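Local coordinates for protein acyl-CoA dehydrogenase (Thermus thermophilus, PDB 2Z1Q) that probably oxidises acyl-CoA thioesters to their 2,3-dehydroacyl-CoA products, with FAD bound as cofactor, at residues 475-485 and 524-532; 488-496 and 510-520. All blocks are in the same frame, centred on the assembly; numbering follows the deposited sequence.

Contact 1. Residues 475-485 and 524-532; sequences EQEVLGAVADI and GALSVLPRL. With FAD (flavin-adenine dinucleotide), chain D.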
loop_
_atom_site.group_PDB
_atom_site.type_symbol
_atom_site.label_atom_id
_atom_site.label_comp_id
_atom_site.label_asym_id
_atom_site.label_seq_id
_atom_site.Cartn_x
_atom_site.Cartn_y
_atom_site.Cartn_z
ATOM N N GLU B 475 -13.371 -22.242 -6.990
ATOM C CA GLU B 475 -13.126 -21.852 -5.596
ATOM C C GLU B 475 -11.780 -21.160 -5.448
ATOM O O GLU B 475 -10.877 -21.656 -4.768
ATOM C CB GLU B 475 -13.174 -23.082 -4.693
ATOM C CG GLU B 475 -14.468 -23.865 -4.809
ATOM C CD GLU B 475 -15.643 -23.109 -4.240
ATOM O OE1 GLU B 475 -16.754 -23.221 -4.798
ATOM O OE2 GLU B 475 -15.455 -22.408 -3.224
ATOM N N GLN B 476 -11.660 -20.000 -6.079
ATOM C CA GLN B 476 -10.430 -19.222 -6.055
ATOM C C GLN B 476 -9.981 -18.758 -4.686
ATOM O O GLN B 476 -8.772 -18.654 -4.450
ATOM C CB GLN B 476 -10.567 -18.009 -6.964
ATOM C CG GLN B 476 -10.816 -18.367 -8.396
ATOM C CD GLN B 476 -10.878 -17.147 -9.278
ATOM O OE1 GLN B 476 -11.131 -16.038 -8.803
ATOM N NE2 GLN B 476 -10.667 -17.341 -10.572
ATOM N N GLU B 477 -10.929 -18.444 -3.797
ATOM C CA GLU B 477 -10.556 -18.002 -2.461
ATOM C C GLU B 477 -9.824 -19.171 -1.814
ATOM O O GLU B 477 -8.734 -19.007 -1.273
ATOM C CB GLU B 477 -11.778 -17.599 -1.613
ATOM C CG GLU B 477 -12.544 -16.369 -2.088
ATOM C CD GLU B 477 -13.653 -16.727 -3.028
ATOM O OE1 GLU B 477 -14.707 -16.062 -2.956
ATOM O OE2 GLU B 477 -13.466 -17.668 -3.832
ATOM N N VAL B 478 -10.414 -20.359 -1.891
ATOM C CA VAL B 478 -9.763 -21.543 -1.345
ATOM C C VAL B 478 -8.365 -21.722 -1.951
ATOM O O VAL B 478 -7.404 -21.982 -1.231
ATOM C CB VAL B 478 -10.578 -22.808 -1.647
ATOM C CG1 VAL B 478 -9.847 -24.027 -1.102
ATOM C CG2 VAL B 478 -11.980 -22.685 -1.048
ATOM N N LEU B 479 -8.230 -21.593 -3.266
ATOM C CA LEU B 479 -6.921 -21.770 -3.877
ATOM C C LEU B 479 -5.911 -20.741 -3.396
ATOM O O LEU B 479 -4.735 -21.057 -3.210
ATOM C CB LEU B 479 -7.024 -21.716 -5.406
ATOM C CG LEU B 479 -7.838 -22.845 -6.044
ATOM C CD1 LEU B 479 -7.610 -22.848 -7.531
ATOM C CD2 LEU B 479 -7.422 -24.181 -5.462
ATOM N N GLY B 480 -6.386 -19.515 -3.196
ATOM C CA GLY B 480 -5.529 -18.438 -2.738
ATOM C C GLY B 480 -4.961 -18.665 -1.349
ATOM O O GLY B 480 -3.768 -18.440 -1.113
ATOM N N ALA B 481 -5.822 -19.080 -0.423
ATOM C CA ALA B 481 -5.378 -19.353 0.935
ATOM C C ALA B 481 -4.332 -20.482 0.841
ATOM O O ALA B 481 -3.311 -20.448 1.514
ATOM C CB ALA B 481 -6.575 -19.771 1.818
ATOM N N VAL B 482 -4.583 -21.467 -0.014
ATOM C CA VAL B 482 -3.622 -22.561 -0.183
ATOM C C VAL B 482 -2.284 -22.036 -0.725
ATOM O O VAL B 482 -1.226 -22.415 -0.227
ATOM C CB VAL B 482 -4.186 -23.655 -1.127
ATOM C CG1 VAL B 482 -3.089 -24.636 -1.513
ATOM C CG2 VAL B 482 -5.304 -24.401 -0.428
ATOM N N ALA B 483 -2.331 -21.155 -1.725
ATOM C CA ALA B 483 -1.121 -20.576 -2.311
ATOM C C ALA B 483 -0.318 -19.763 -1.299
ATOM O O ALA B 483 0.909 -19.827 -1.276
ATOM C CB ALA B 483 -1.487 -19.705 -3.534
ATOM N N ASP B 484 -1.007 -19.008 -0.446
ATOM C CA ASP B 484 -0.337 -18.211 0.575
ATOM C C ASP B 484 0.415 -19.097 1.581
ATOM O O ASP B 484 1.437 -18.697 2.133
ATOM C CB ASP B 484 -1.343 -17.304 1.284
ATOM C CG ASP B 484 -1.831 -16.177 0.386
ATOM O OD1 ASP B 484 -0.985 -15.635 -0.359
ATOM O OD2 ASP B 484 -3.035 -15.833 0.412
ATOM N N ILE B 485 -0.078 -20.308 1.801
ATOM C CA ILE B 485 0.600 -21.206 2.726
ATOM C C ILE B 485 1.853 -21.750 2.033
ATOM O O ILE B 485 2.936 -21.771 2.625
ATOM C CB ILE B 485 -0.338 -22.346 3.157
ATOM C CG1 ILE B 485 -1.585 -21.730 3.797
ATOM C CG2 ILE B 485 0.363 -23.265 4.156
ATOM C CD1 ILE B 485 -2.616 -22.720 4.240
ATOM N N GLY B 524 -5.507 -18.069 7.594
ATOM C CA GLY B 524 -5.925 -18.384 6.234
ATOM C C GLY B 524 -6.621 -19.729 6.081
ATOM O O GLY B 524 -7.681 -19.818 5.440
ATOM N N ALA B 525 -6.031 -20.783 6.645
ATOM C CA ALA B 525 -6.632 -22.115 6.546
ATOM C C ALA B 525 -8.018 -22.083 7.182
ATOM O O ALA B 525 -8.993 -22.585 6.620
ATOM C CB ALA B 525 -5.738 -23.168 7.245
ATOM N N LEU B 526 -8.114 -21.470 8.354
ATOM C CA LEU B 526 -9.392 -21.398 9.042
ATOM C C LEU B 526 -10.405 -20.466 8.394
ATOM O O LEU B 526 -11.592 -20.520 8.722
ATOM C CB LEU B 526 -9.182 -20.985 10.500
ATOM C CG LEU B 526 -8.380 -21.984 11.333
ATOM C CD1 LEU B 526 -8.033 -21.368 12.685
ATOM C CD2 LEU B 526 -9.184 -23.267 11.494
ATOM N N SER B 527 -9.953 -19.615 7.479
ATOM C CA SER B 527 -10.866 -18.688 6.825
ATOM C C SER B 527 -11.489 -19.305 5.577
ATOM O O SER B 527 -12.442 -18.757 5.020
ATOM C CB SER B 527 -10.141 -17.384 6.457
ATOM O OG SER B 527 -9.202 -17.589 5.415
ATOM N N VAL B 528 -10.952 -20.444 5.142
ATOM C CA VAL B 528 -11.489 -21.123 3.963
ATOM C C VAL B 528 -11.920 -22.556 4.231
ATOM O O VAL B 528 -12.435 -23.229 3.341
ATOM C CB VAL B 528 -10.476 -21.124 2.780
ATOM C CG1 VAL B 528 -10.167 -19.696 2.362
ATOM C CG2 VAL B 528 -9.204 -21.869 3.166
ATOM N N LEU B 529 -11.722 -23.028 5.454
ATOM C CA LEU B 529 -12.091 -24.392 5.805
ATOM C C LEU B 529 -13.604 -24.599 5.964
ATOM O O LEU B 529 -14.153 -25.598 5.493
ATOM C CB LEU B 529 -11.340 -24.811 7.070
ATOM C CG LEU B 529 -10.335 -25.963 6.924
ATOM C CD1 LEU B 529 -9.928 -26.198 5.471
ATOM C CD2 LEU B 529 -9.130 -25.636 7.770
ATOM N N PRO B 530 -14.294 -23.657 6.623
ATOM C CA PRO B 530 -15.745 -23.774 6.808
ATOM C C PRO B 530 -16.437 -23.937 5.452
ATOM O O PRO B 530 -17.606 -24.347 5.379
ATOM C CB PRO B 530 -16.112 -22.453 7.487
ATOM C CG PRO B 530 -14.869 -22.111 8.263
ATOM C CD PRO B 530 -13.767 -22.452 7.293
ATOM N N ARG B 531 -15.709 -23.626 4.377
ATOM C CA ARG B 531 -16.235 -23.724 3.016
ATOM C C ARG B 531 -16.141 -25.154 2.476
ATOM O O ARG B 531 -16.879 -25.533 1.551
ATOM C CB ARG B 531 -15.466 -22.779 2.084
ATOM C CG ARG B 531 -15.896 -22.810 0.620
ATOM C CD ARG B 531 -17.225 -22.105 0.384
ATOM N NE ARG B 531 -17.485 -21.950 -1.045
ATOM C CZ ARG B 531 -18.420 -21.158 -1.572
ATOM N NH1 ARG B 531 -19.210 -20.429 -0.785
ATOM N NH2 ARG B 531 -18.552 -21.071 -2.890
ATOM N N LEU B 532 -15.244 -25.939 3.069
ATOM C CA LEU B 532 -15.000 -27.319 2.663
ATOM C C LEU B 532 -15.603 -28.368 3.609
ATOM O O LEU B 532 -15.954 -29.462 3.181
ATOM C CB LEU B 532 -13.493 -27.555 2.556
ATOM C CG LEU B 532 -12.728 -26.483 1.776
ATOM C CD1 LEU B 532 -11.242 -26.804 1.739
ATOM C CD2 LEU B 532 -13.287 -26.405 0.371
HETATM P PA FAD D . -7.636 -6.344 -15.859
HETATM O O1A FAD D . -6.740 -5.247 -15.589
HETATM O O2A FAD D . -8.186 -6.710 -17.314
HETATM O O5B FAD D . -7.640 -7.509 -14.813
HETATM C C5B FAD D . -8.391 -7.121 -13.664
HETATM C C4B FAD D . -8.379 -8.427 -12.903
HETATM O O4B FAD D . -7.520 -9.464 -13.165
HETATM C C3B FAD D . -8.791 -8.477 -11.363
HETATM O O3B FAD D . -10.215 -8.424 -11.216
HETATM C C2B FAD D . -8.122 -9.893 -11.131
HETATM O O2B FAD D . -8.679 -10.687 -10.078
HETATM C C1B FAD D . -8.450 -10.275 -12.546
HETATM N N9A FAD D . -8.502 -11.624 -13.026
HETATM C C8A FAD D . -8.176 -11.930 -14.316
HETATM N N7A FAD D . -8.337 -13.184 -14.531
HETATM C C5A FAD D . -8.755 -13.778 -13.394
HETATM C C6A FAD D . -9.097 -15.116 -13.030
HETATM N N6A FAD D . -9.003 -16.121 -13.970
HETATM N N1A FAD D . -9.498 -15.347 -11.750
HETATM C C2A FAD D . -9.608 -14.371 -10.854
HETATM N N3A FAD D . -9.307 -13.128 -11.176
HETATM C C4A FAD D . -8.888 -12.765 -12.399
HETATM N N1 FAD D . 2.081 -5.966 -22.212
HETATM C C2 FAD D . 2.857 -6.525 -23.166
HETATM O O2 FAD D . 2.365 -7.380 -23.885
HETATM N N3 FAD D . 4.149 -6.164 -23.372
HETATM C C4 FAD D . 4.769 -5.192 -22.618
HETATM O O4 FAD D . 5.917 -4.872 -22.810
HETATM C C4X FAD D . 3.967 -4.524 -21.563
HETATM N N5 FAD D . 4.460 -3.538 -20.794
HETATM C C5X FAD D . 3.689 -2.914 -19.867
HETATM C C6 FAD D . 4.202 -1.815 -19.089
HETATM C C7 FAD D . 3.368 -1.158 -18.169
HETATM C C7M FAD D . 3.911 0.014 -17.375
HETATM C C8 FAD D . 2.014 -1.586 -17.985
HETATM C C8M FAD D . 1.081 -0.900 -17.012
HETATM C C9 FAD D . 1.517 -2.643 -18.715
HETATM C C9A FAD D . 2.330 -3.325 -19.672
HETATM N N10 FAD D . 1.783 -4.378 -20.438
HETATM C C10 FAD D . 2.552 -4.994 -21.405
HETATM C "C1'" FAD D . 0.406 -4.708 -20.177
HETATM C "C2'" FAD D . 0.187 -5.943 -19.290
HETATM O "O2'" FAD D . 0.647 -7.123 -19.932
HETATM C "C3'" FAD D . -1.296 -5.908 -19.107
HETATM O "O3'" FAD D . -1.614 -4.667 -18.413
HETATM C "C4'" FAD D . -1.872 -7.020 -18.274
HETATM O "O4'" FAD D . -1.667 -8.319 -18.835
HETATM C "C5'" FAD D . -3.299 -6.610 -18.218
HETATM O "O5'" FAD D . -4.080 -7.398 -17.470
HETATM P P FAD D . -5.382 -6.462 -17.428
HETATM O O1P FAD D . -4.944 -5.118 -16.965
HETATM O O2P FAD D . -6.050 -6.328 -18.906
HETATM O O3P FAD D . -6.333 -7.206 -16.327
#
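R531 and E475 close the end of an antiparallel helix pair with a salt bridge, and the arginine is the side chain to follow. Its CB points toward helix 476-485. CG lies anti to the backbone N (chi1 179°), which sends the chain across the gap; R531 CG passes V478 CG2 at 4.3 Å and E475 OE2 at 3.9 Å. A bend at chi2 turns the guanidinium onto the carboxylate; CD stays near the same oxygen and CZ brings NE and NH2 to it. NE donates to the syn side of E475 OE2 over 3.0 Å, while NH2 adds weak, longer bonds to both oxygens. The two planes are 42° apart, so this is a skewed grip. NH2 also lies close to the like-charged R561 of the second subunit, whose salt-bridge partner is E477.

Behind this ionic end the seam is greasy. V478 CG2 meets L532 CD2 at 4.2 Å, and V528 sets both methyls, CG1 and CG2, on A481 CB, each at 3.6 Å. Farther on, A481 stands opposite G524, their CA atoms 5.4 Å apart and the axes of the short helix segments 9.1 Å at their closest, and I485 CD1 reaches A525 CB.

Q476 faces elsewhere: NE2 donates to N1A of the FAD adenine at 2.6 Å, and OE1 accepts from L301 N of the second subunit. E475, the N-cap residue, ties the start of helix 476-502 to R531 near the C-terminal end of the partner arm. Its carboxylate probably offsets some of the positive charge where R531 and R561 of the second subunit approach.

Contact 2. Residues 488-496 and 510-520; sequences DAYAAESAL and ARIYLAQALDR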
loop_
_atom_site.group_PDB
_atom_site.type_symbol
_atom_site.label_atom_id
_atom_site.label_comp_id
_atom_site.label_asym_id
_atom_site.label_seq_id
_atom_site.Cartn_x
_atom_site.Cartn_y
_atom_site.Cartn_z
ATOM N N ASP B 488 4.573 -19.022 2.012
ATOM C CA ASP B 488 5.256 -18.833 3.292
ATOM C C ASP B 488 6.095 -20.039 3.664
ATOM O O ASP B 488 7.088 -19.921 4.372
ATOM C CB ASP B 488 4.253 -18.562 4.410
ATOM C CG ASP B 488 3.859 -17.108 4.497
ATOM O OD1 ASP B 488 2.749 -16.818 4.990
ATOM O OD2 ASP B 488 4.662 -16.249 4.084
ATOM N N ALA B 489 5.674 -21.201 3.191
ATOM C CA ALA B 489 6.389 -22.427 3.478
ATOM C C ALA B 489 7.722 -22.358 2.745
ATOM O O ALA B 489 8.778 -22.414 3.368
ATOM C CB ALA B 489 5.570 -23.638 3.004
ATOM N N TYR B 490 7.661 -22.215 1.424
ATOM C CA TYR B 490 8.869 -22.137 0.612
ATOM C C TYR B 490 9.789 -21.027 1.106
ATOM O O TYR B 490 10.982 -21.239 1.288
ATOM C CB TYR B 490 8.493 -21.907 -0.851
ATOM C CG TYR B 490 9.651 -21.985 -1.811
ATOM C CD1 TYR B 490 10.179 -20.831 -2.381
ATOM C CD2 TYR B 490 10.220 -23.217 -2.161
ATOM C CE1 TYR B 490 11.237 -20.887 -3.272
ATOM C CE2 TYR B 490 11.287 -23.284 -3.055
ATOM C CZ TYR B 490 11.787 -22.109 -3.605
ATOM O OH TYR B 490 12.842 -22.130 -4.478
ATOM N N ALA B 491 9.224 -19.851 1.356
ATOM C CA ALA B 491 10.007 -18.715 1.837
ATOM C C ALA B 491 10.644 -18.971 3.201
ATOM O O ALA B 491 11.835 -18.733 3.384
ATOM C CB ALA B 491 9.135 -17.465 1.910
ATOM N N ALA B 492 9.848 -19.446 4.156
ATOM C CA ALA B 492 10.369 -19.697 5.502
ATOM C C ALA B 492 11.466 -20.738 5.475
ATOM O O ALA B 492 12.532 -20.549 6.048
ATOM C CB ALA B 492 9.244 -20.150 6.441
ATOM N N GLU B 493 11.187 -21.837 4.793
ATOM C CA GLU B 493 12.147 -22.918 4.685
ATOM C C GLU B 493 13.428 -22.421 4.040
ATOM O O GLU B 493 14.517 -22.613 4.576
ATOM C CB GLU B 493 11.555 -24.064 3.865
ATOM C CG GLU B 493 12.554 -25.164 3.551
ATOM C CD GLU B 493 11.909 -26.364 2.887
ATOM O OE1 GLU B 493 11.559 -27.323 3.605
ATOM O OE2 GLU B 493 11.739 -26.341 1.652
ATOM N N SER B 494 13.292 -21.769 2.891
ATOM C CA SER B 494 14.455 -21.260 2.195
ATOM C C SER B 494 15.193 -20.256 3.085
ATOM O O SER B 494 16.415 -20.129 3.005
ATOM C CB SER B 494 14.035 -20.633 0.860
ATOM O OG SER B 494 13.392 -19.387 1.048
ATOM N N ALA B 495 14.467 -19.562 3.955
ATOM C CA ALA B 495 15.100 -18.593 4.844
ATOM C C ALA B 495 15.810 -19.283 6.019
ATOM O O ALA B 495 16.877 -18.839 6.456
ATOM C CB ALA B 495 14.074 -17.629 5.380
ATOM N N LEU B 496 15.202 -20.357 6.522
ATOM C CA LEU B 496 15.754 -21.100 7.657
ATOM C C LEU B 496 16.995 -21.900 7.291
ATOM O O LEU B 496 17.997 -21.857 7.998
ATOM C CB LEU B 496 14.688 -22.032 8.243
ATOM C CG LEU B 496 14.032 -21.586 9.557
ATOM C CD1 LEU B 496 12.663 -22.231 9.701
ATOM C CD2 LEU B 496 14.935 -21.954 10.735
ATOM N N ALA B 510 15.090 -15.118 10.117
ATOM C CA ALA B 510 14.332 -16.291 9.736
ATOM C C ALA B 510 13.225 -16.569 10.756
ATOM O O ALA B 510 12.118 -16.945 10.386
ATOM C CB ALA B 510 15.257 -17.483 9.625
ATOM N N ARG B 511 13.533 -16.366 12.035
ATOM C CA ARG B 511 12.577 -16.625 13.118
ATOM C C ARG B 511 11.415 -15.629 13.090
ATOM O O ARG B 511 10.262 -15.996 13.301
ATOM C CB ARG B 511 13.314 -16.588 14.474
ATOM C CG ARG B 511 12.512 -17.049 15.691
ATOM C CD ARG B 511 13.425 -17.236 16.908
ATOM N NE ARG B 511 14.470 -18.214 16.617
ATOM C CZ ARG B 511 15.774 -17.953 16.622
ATOM N NH1 ARG B 511 16.640 -18.915 16.332
ATOM N NH2 ARG B 511 16.213 -16.735 16.923
ATOM N N ILE B 512 11.734 -14.370 12.821
ATOM C CA ILE B 512 10.740 -13.313 12.737
ATOM C C ILE B 512 9.728 -13.615 11.633
ATOM O O ILE B 512 8.524 -13.417 11.803
ATOM C CB ILE B 512 11.450 -11.977 12.449
ATOM C CG1 ILE B 512 12.128 -11.484 13.727
ATOM C CG2 ILE B 512 10.475 -10.957 11.872
ATOM C CD1 ILE B 512 12.987 -10.276 13.503
ATOM N N TYR B 513 10.227 -14.116 10.509
ATOM C CA TYR B 513 9.392 -14.435 9.359
ATOM C C TYR B 513 8.553 -15.686 9.619
ATOM O O TYR B 513 7.345 -15.716 9.337
ATOM C CB TYR B 513 10.281 -14.634 8.123
ATOM C CG TYR B 513 9.497 -14.844 6.860
ATOM C CD1 TYR B 513 9.089 -13.756 6.091
ATOM C CD2 TYR B 513 9.067 -16.115 6.486
ATOM C CE1 TYR B 513 8.272 -13.920 4.994
ATOM C CE2 TYR B 513 8.232 -16.295 5.375
ATOM C CZ TYR B 513 7.836 -15.178 4.641
ATOM O OH TYR B 513 6.953 -15.263 3.593
ATOM N N LEU B 514 9.203 -16.710 10.161
ATOM C CA LEU B 514 8.556 -17.977 10.483
ATOM C C LEU B 514 7.342 -17.811 11.411
ATOM O O LEU B 514 6.240 -18.276 11.095
ATOM C CB LEU B 514 9.578 -18.917 11.128
ATOM C CG LEU B 514 9.034 -20.236 11.677
ATOM C CD1 LEU B 514 8.314 -20.967 10.564
ATOM C CD2 LEU B 514 10.164 -21.089 12.238
ATOM N N ALA B 515 7.540 -17.153 12.553
ATOM C CA ALA B 515 6.458 -16.939 13.518
ATOM C C ALA B 515 5.232 -16.318 12.852
ATOM O O ALA B 515 4.113 -16.820 12.988
ATOM C CB ALA B 515 6.933 -16.042 14.660
ATOM N N GLN B 516 5.447 -15.222 12.134
ATOM C CA GLN B 516 4.351 -14.545 11.458
ATOM C C GLN B 516 3.698 -15.403 10.385
ATOM O O GLN B 516 2.481 -15.368 10.218
ATOM C CB GLN B 516 4.860 -13.237 10.869
ATOM C CG GLN B 516 5.214 -12.226 11.934
ATOM C CD GLN B 516 5.828 -10.969 11.367
ATOM O OE1 GLN B 516 6.934 -10.986 10.824
ATOM N NE2 GLN B 516 5.108 -9.866 11.485
ATOM N N ALA B 517 4.501 -16.179 9.664
ATOM C CA ALA B 517 3.977 -17.053 8.621
ATOM C C ALA B 517 3.037 -18.098 9.219
ATOM O O ALA B 517 2.031 -18.467 8.600
ATOM C CB ALA B 517 5.122 -17.742 7.890
ATOM N N LEU B 518 3.364 -18.587 10.413
ATOM C CA LEU B 518 2.514 -19.586 11.047
ATOM C C LEU B 518 1.175 -18.975 11.420
ATOM O O LEU B 518 0.141 -19.619 11.289
ATOM C CB LEU B 518 3.190 -20.191 12.288
ATOM C CG LEU B 518 3.875 -21.548 12.068
ATOM C CD1 LEU B 518 4.965 -21.393 11.035
ATOM C CD2 LEU B 518 4.460 -22.078 13.371
ATOM N N ASP B 519 1.185 -17.725 11.865
ATOM C CA ASP B 519 -0.063 -17.073 12.238
ATOM C C ASP B 519 -0.976 -16.890 11.038
ATOM O O ASP B 519 -2.183 -17.103 11.134
ATOM C CB ASP B 519 0.196 -15.707 12.855
ATOM C CG ASP B 519 0.986 -15.786 14.130
ATOM O OD1 ASP B 519 0.921 -16.832 14.821
ATOM O OD2 ASP B 519 1.664 -14.791 14.442
ATOM N N ARG B 520 -0.373 -16.477 9.925
ATOM C CA ARG B 520 -1.088 -16.248 8.677
ATOM C C ARG B 520 -1.624 -17.574 8.150
ATOM O O ARG B 520 -2.687 -17.617 7.531
ATOM C CB ARG B 520 -0.134 -15.629 7.638
ATOM C CG ARG B 520 -0.585 -14.291 7.085
ATOM C CD ARG B 520 0.570 -13.320 7.068
ATOM N NE ARG B 520 1.766 -13.910 6.470
ATOM C CZ ARG B 520 3.008 -13.567 6.803
ATOM N NH1 ARG B 520 3.217 -12.640 7.725
ATOM N NH2 ARG B 520 4.047 -14.165 6.229
HETATM O O HOH W 1 0.923 -18.537 5.743
#
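D488 is the polar centre of this helix pair, its carboxylate shared among three partners. R520 NH2 donates to OD2 over 3.1 Å; the oxygen lies in the guanidinium plane but is met from above the carboxylate plane, the two groups being turned 53° apart. Weak bonds from NE and NH2 to OD1 complete the salt bridge. Y513 OH comes within 2.5 Å of OD2, its ring nearly upright to the carboxylate at 78°. A water gives one proton to OD1 at 2.6 Å and the other to the A517 carbonyl, linking the helices a second time.

The next layer holds these groups in place. A517 CB lies 3.7 Å from D488 CG, and Q516 O and A517 CA lie over one face of the R520 guanidinium, off toward its rim. Y513 has CG anti to its backbone N (chi1 -175°), which carries the ring toward the other helix, where A491 CB and A492 CB meet CE2 and CD2 obliquely. L357 of helix 348-372 touches both A491 and Y513, and A315 of helix 300-331 also packs on the tyrosine.

Beyond the polar cluster the seam is wholly apolar in its side chains: L496 CD1 touches L514 CD2 at 3.7 Å, A492 CB approaches L514 CD1, and A510 CB sits against A495 and L496. With an alanine in place of D488, R520 would probably lose its anionic mate and be set free to turn, and the Y513 hydroxyl would lose its neighbour in a buried place.

The pair forms an antiparallel helical hairpin in the all-helical C-terminal domain of the acyl-CoA dehydrogenase family. Its buried carboxylate is balanced by the solvent-exposed R520, whose guanidinium charge, with the water's donated bond, is likely to favour the ionised form.

Contacts 1 and 2 are two levels of one helical hairpin: helix 476-502 runs out to a short turn at 503-504, and helix 505-528 returns beside it. Contact 2 lies nearer the turn and contact 1 at the open end, their centres about 18 Å apart. Each level joins a carboxylate at the start of, or on, the first helix to an arginine from the returning arm. Contact 1 carries Q476 and borders the second subunit; Q476 NE2 is 22.9 Å from FAD N5, so it serves the adenine end, and neither contact reaches this FAD's reactive ring. At contact 2, flanked by helices 300-331, 348-372 and 445-468 of its own chain, D488 CG is 21.1 Å from FAD N1A.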